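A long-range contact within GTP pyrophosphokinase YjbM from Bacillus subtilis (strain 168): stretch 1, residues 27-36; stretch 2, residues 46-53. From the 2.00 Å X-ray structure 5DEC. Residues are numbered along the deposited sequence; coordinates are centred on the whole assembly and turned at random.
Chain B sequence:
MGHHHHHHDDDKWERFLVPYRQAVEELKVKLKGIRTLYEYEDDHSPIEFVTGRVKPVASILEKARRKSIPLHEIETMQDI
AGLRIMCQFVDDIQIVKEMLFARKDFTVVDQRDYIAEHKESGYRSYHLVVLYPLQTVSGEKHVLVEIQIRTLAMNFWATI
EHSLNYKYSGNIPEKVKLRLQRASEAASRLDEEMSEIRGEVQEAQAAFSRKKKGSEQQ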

# COMPACT_ATOMS: atom_id res chain seq x y z
N LEU B 27 9.55 4.21 -9.56
CA LEU B 27 9.68 3.19 -10.60
C LEU B 27 8.80 1.98 -10.33
O LEU B 27 8.31 1.35 -11.27
N LYS B 28 8.59 1.62 -9.06
CA LYS B 28 7.66 0.52 -8.77
C LYS B 28 6.26 0.80 -9.28
O LYS B 28 5.65 -0.05 -9.92
N VAL B 29 5.73 1.99 -8.99
CA VAL B 29 4.38 2.29 -9.42
C VAL B 29 4.29 2.36 -10.94
O VAL B 29 3.29 1.93 -11.55
N LYS B 30 5.33 2.93 -11.55
CA LYS B 30 5.39 3.00 -13.01
C LYS B 30 5.36 1.61 -13.63
O LYS B 30 4.53 1.31 -14.47
N LEU B 31 6.27 0.75 -13.21
CA LEU B 31 6.38 -0.58 -13.83
C LEU B 31 5.18 -1.49 -13.55
O LEU B 31 4.77 -2.31 -14.40
N LYS B 32 4.58 -1.34 -12.37
CA LYS B 32 3.36 -2.08 -12.05
C LYS B 32 2.20 -1.65 -12.93
O LYS B 32 1.24 -2.39 -13.09
N GLY B 33 2.30 -0.47 -13.52
CA GLY B 33 1.28 0.02 -14.43
C GLY B 33 1.23 -0.75 -15.74
O GLY B 33 0.22 -0.73 -16.44
N ILE B 34 2.33 -1.39 -16.09
CA ILE B 34 2.40 -2.16 -17.33
C ILE B 34 1.40 -3.30 -17.29
O ILE B 34 0.61 -3.48 -18.21
N ARG B 35 1.43 -4.08 -16.20
CA ARG B 35 0.50 -5.20 -16.05
C ARG B 35 -0.95 -4.72 -16.05
O ARG B 35 -1.80 -5.33 -16.69
N THR B 36 -1.22 -3.63 -15.34
CA THR B 36 -2.57 -3.08 -15.30
C THR B 36 -3.11 -2.76 -16.70
O THR B 36 -4.23 -3.14 -17.04
N PRO B 46 3.05 -9.28 -19.95
CA PRO B 46 4.45 -9.74 -19.95
C PRO B 46 5.11 -9.61 -18.57
O PRO B 46 6.25 -10.07 -18.38
N ILE B 47 4.42 -8.99 -17.62
CA ILE B 47 4.92 -8.85 -16.26
C ILE B 47 3.98 -9.52 -15.27
O ILE B 47 2.78 -9.26 -15.26
N GLU B 48 4.53 -10.37 -14.44
CA GLU B 48 3.72 -11.03 -13.44
C GLU B 48 3.73 -10.19 -12.14
O GLU B 48 2.67 -9.86 -11.61
N PHE B 49 4.90 -9.83 -11.63
CA PHE B 49 4.95 -8.84 -10.56
C PHE B 49 6.30 -8.13 -10.50
O PHE B 49 7.24 -8.47 -11.22
N VAL B 50 6.36 -7.10 -9.66
CA VAL B 50 7.50 -6.20 -9.59
C VAL B 50 7.91 -5.98 -8.14
O VAL B 50 7.06 -5.69 -7.32
N THR B 51 9.19 -6.13 -7.82
CA THR B 51 9.67 -5.79 -6.49
C THR B 51 10.79 -4.77 -6.59
O THR B 51 11.43 -4.64 -7.64
N GLY B 52 11.07 -4.09 -5.49
CA GLY B 52 12.15 -3.13 -5.45
C GLY B 52 12.74 -3.02 -4.06
O GLY B 52 12.07 -3.27 -3.06
N ARG B 53 14.00 -2.65 -4.01
CA ARG B 53 14.76 -2.67 -2.77
C ARG B 53 15.93 -1.69 -2.85
O ARG B 53 16.61 -1.61 -3.89

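Helix 27-36 lies against strand 49-53 and the loop that precedes it, running nearly antiparallel to the strand (173°) with 8.2 Å between the axes; together the two stretches bury 511 Å². The apolar centre is built from side chains of both. Val 50 (chi1 t) points its CA-to-CB bond toward the helix, where Val 50 CG1 lies 4.2 Å from Leu 31 CB. Leu 31 and Ile 34 point back. Ile 34 (m, t) and Ile 47 (m, t) share a rotamer and meet tip to tip, CD1 to CD1 at 3.6 Å. Ile 47 sets out sideways, but its extended chi2 carries CD1 to the helix, also 3.9 Å from Leu 31 O.

Three long polar side chains of the helix, met by Glu 48 from the loop, complete the contact. Arg 35 leaves the helix sideways, and its all-t chi1 to chi3 reach to the loop, where chi4 of 83° turns the guanidinium. Arg 35 NH1 donates a hydrogen bond to Ile 47 O (2.9 Å) at the group's edge, with Glu 48 O over one face. Arg 35 NH1 also forms a salt bridge with Glu 48 OE1 at 3.4 Å. Although Glu 48 starts away from the helix, chi2 in p brings its carboxylate back; water 3 links Arg 35 NH2 (3.1 Å) to Glu 48 OE2 (2.9 Å).

Lys 32 (m, t, t, t) runs extended past Val 50, with Lys 32 CG 4.0 Å from Val 50 CB and Lys 32 CE 3.5 Å from Val 50 O. Water 2 accepts from Lys 32 NZ (2.7 Å) and donates to Val 50 O (2.9 Å). Lys 28 bends at chi3 (p), and Lys 28 CD packs 4.0 Å from Gly 52 N. A CB on Gly 52 would fall 3.0 Å from Lys 28 CD, a clash. Water 1 accepts from Gly 52 N (3.2 Å) and, weakly, from Lys 28 NZ (3.4 Å).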

# COMPACT_ATOMS: atom_id res chain seq x y z
CB LEU B 27 11.14 2.78 -10.75
CG LEU B 27 11.98 3.78 -11.54
CD1 LEU B 27 13.46 3.45 -11.37
CD2 LEU B 27 11.58 3.75 -13.02
CB LYS B 28 7.60 0.23 -7.26
CG LYS B 28 8.75 -0.68 -6.82
CD LYS B 28 8.94 -0.68 -5.31
CE LYS B 28 7.73 -1.18 -4.55
NZ LYS B 28 8.09 -1.23 -3.10
CB VAL B 29 3.88 3.61 -8.79
CG1 VAL B 29 2.52 4.02 -9.38
CG2 VAL B 29 3.78 3.45 -7.32
CB LYS B 30 6.64 3.75 -13.46
CG LYS B 30 6.51 5.30 -13.32
CD LYS B 30 7.87 5.98 -13.43
CE LYS B 30 7.77 7.52 -13.37
NZ LYS B 30 7.14 8.05 -14.61
CB LEU B 31 7.68 -1.23 -13.37
CG LEU B 31 8.95 -0.47 -13.77
CD1 LEU B 31 10.16 -1.17 -13.20
CD2 LEU B 31 9.05 -0.37 -15.28
CB LYS B 32 2.98 -1.91 -10.57
CG LYS B 32 3.87 -2.69 -9.63
CD LYS B 32 3.62 -2.35 -8.16
CE LYS B 32 4.58 -3.16 -7.27
NZ LYS B 32 4.54 -2.74 -5.85
CB ILE B 34 3.83 -2.70 -17.57
CG1 ILE B 34 4.79 -1.54 -17.86
CG2 ILE B 34 3.84 -3.72 -18.72
CD1 ILE B 34 6.24 -1.94 -17.85
CB ARG B 35 0.80 -5.99 -14.77
CG ARG B 35 -0.15 -7.17 -14.54
CD ARG B 35 0.26 -7.97 -13.32
NE ARG B 35 -0.68 -9.04 -13.03
CZ ARG B 35 -0.66 -10.23 -13.62
NH1 ARG B 35 0.24 -10.50 -14.56
NH2 ARG B 35 -1.56 -11.15 -13.29
CB THR B 36 -2.64 -1.81 -14.44
OG1 THR B 36 -2.28 -2.13 -13.10
CG2 THR B 36 -4.06 -1.24 -14.46
CB PRO B 46 5.12 -8.84 -20.99
CG PRO B 46 4.30 -7.59 -20.98
CD PRO B 46 2.88 -8.03 -20.72
CB ILE B 47 5.09 -7.37 -15.88
CG1 ILE B 47 6.21 -6.73 -16.72
CG2 ILE B 47 5.36 -7.23 -14.38
CD1 ILE B 47 6.43 -5.27 -16.40
CB GLU B 48 4.25 -12.45 -13.20
CG GLU B 48 3.31 -13.35 -12.47
CD GLU B 48 2.18 -13.83 -13.36
OE1 GLU B 48 2.06 -13.37 -14.52
OE2 GLU B 48 1.40 -14.68 -12.88
CB PHE B 49 4.62 -9.47 -9.19
CG PHE B 49 5.64 -10.47 -8.70
CD1 PHE B 49 5.61 -11.80 -9.12
CD2 PHE B 49 6.59 -10.09 -7.76
CE1 PHE B 49 6.54 -12.72 -8.64
CE2 PHE B 49 7.54 -11.01 -7.27
CZ PHE B 49 7.50 -12.33 -7.72
CB VAL B 50 7.18 -4.83 -10.23
CG1 VAL B 50 8.38 -3.91 -10.18
CG2 VAL B 50 6.70 -5.01 -11.66
CB THR B 51 10.22 -7.02 -5.72
OG1 THR B 51 11.45 -7.46 -6.32
CG2 THR B 51 9.19 -8.15 -5.72
CB ARG B 53 15.22 -4.12 -2.50
CG ARG B 53 16.63 -4.30 -2.01
CD ARG B 53 16.77 -3.94 -0.56
NE ARG B 53 16.17 -4.87 0.38
CZ ARG B 53 16.78 -5.95 0.84
NH1 ARG B 53 18.02 -6.23 0.44
NH2 ARG B 53 16.16 -6.75 1.70
O HOH W 1 8.83 -4.53 -3.23
O HOH W 2 6.43 -4.33 -4.81
O HOH W 3 -0.99 -13.97 -14.37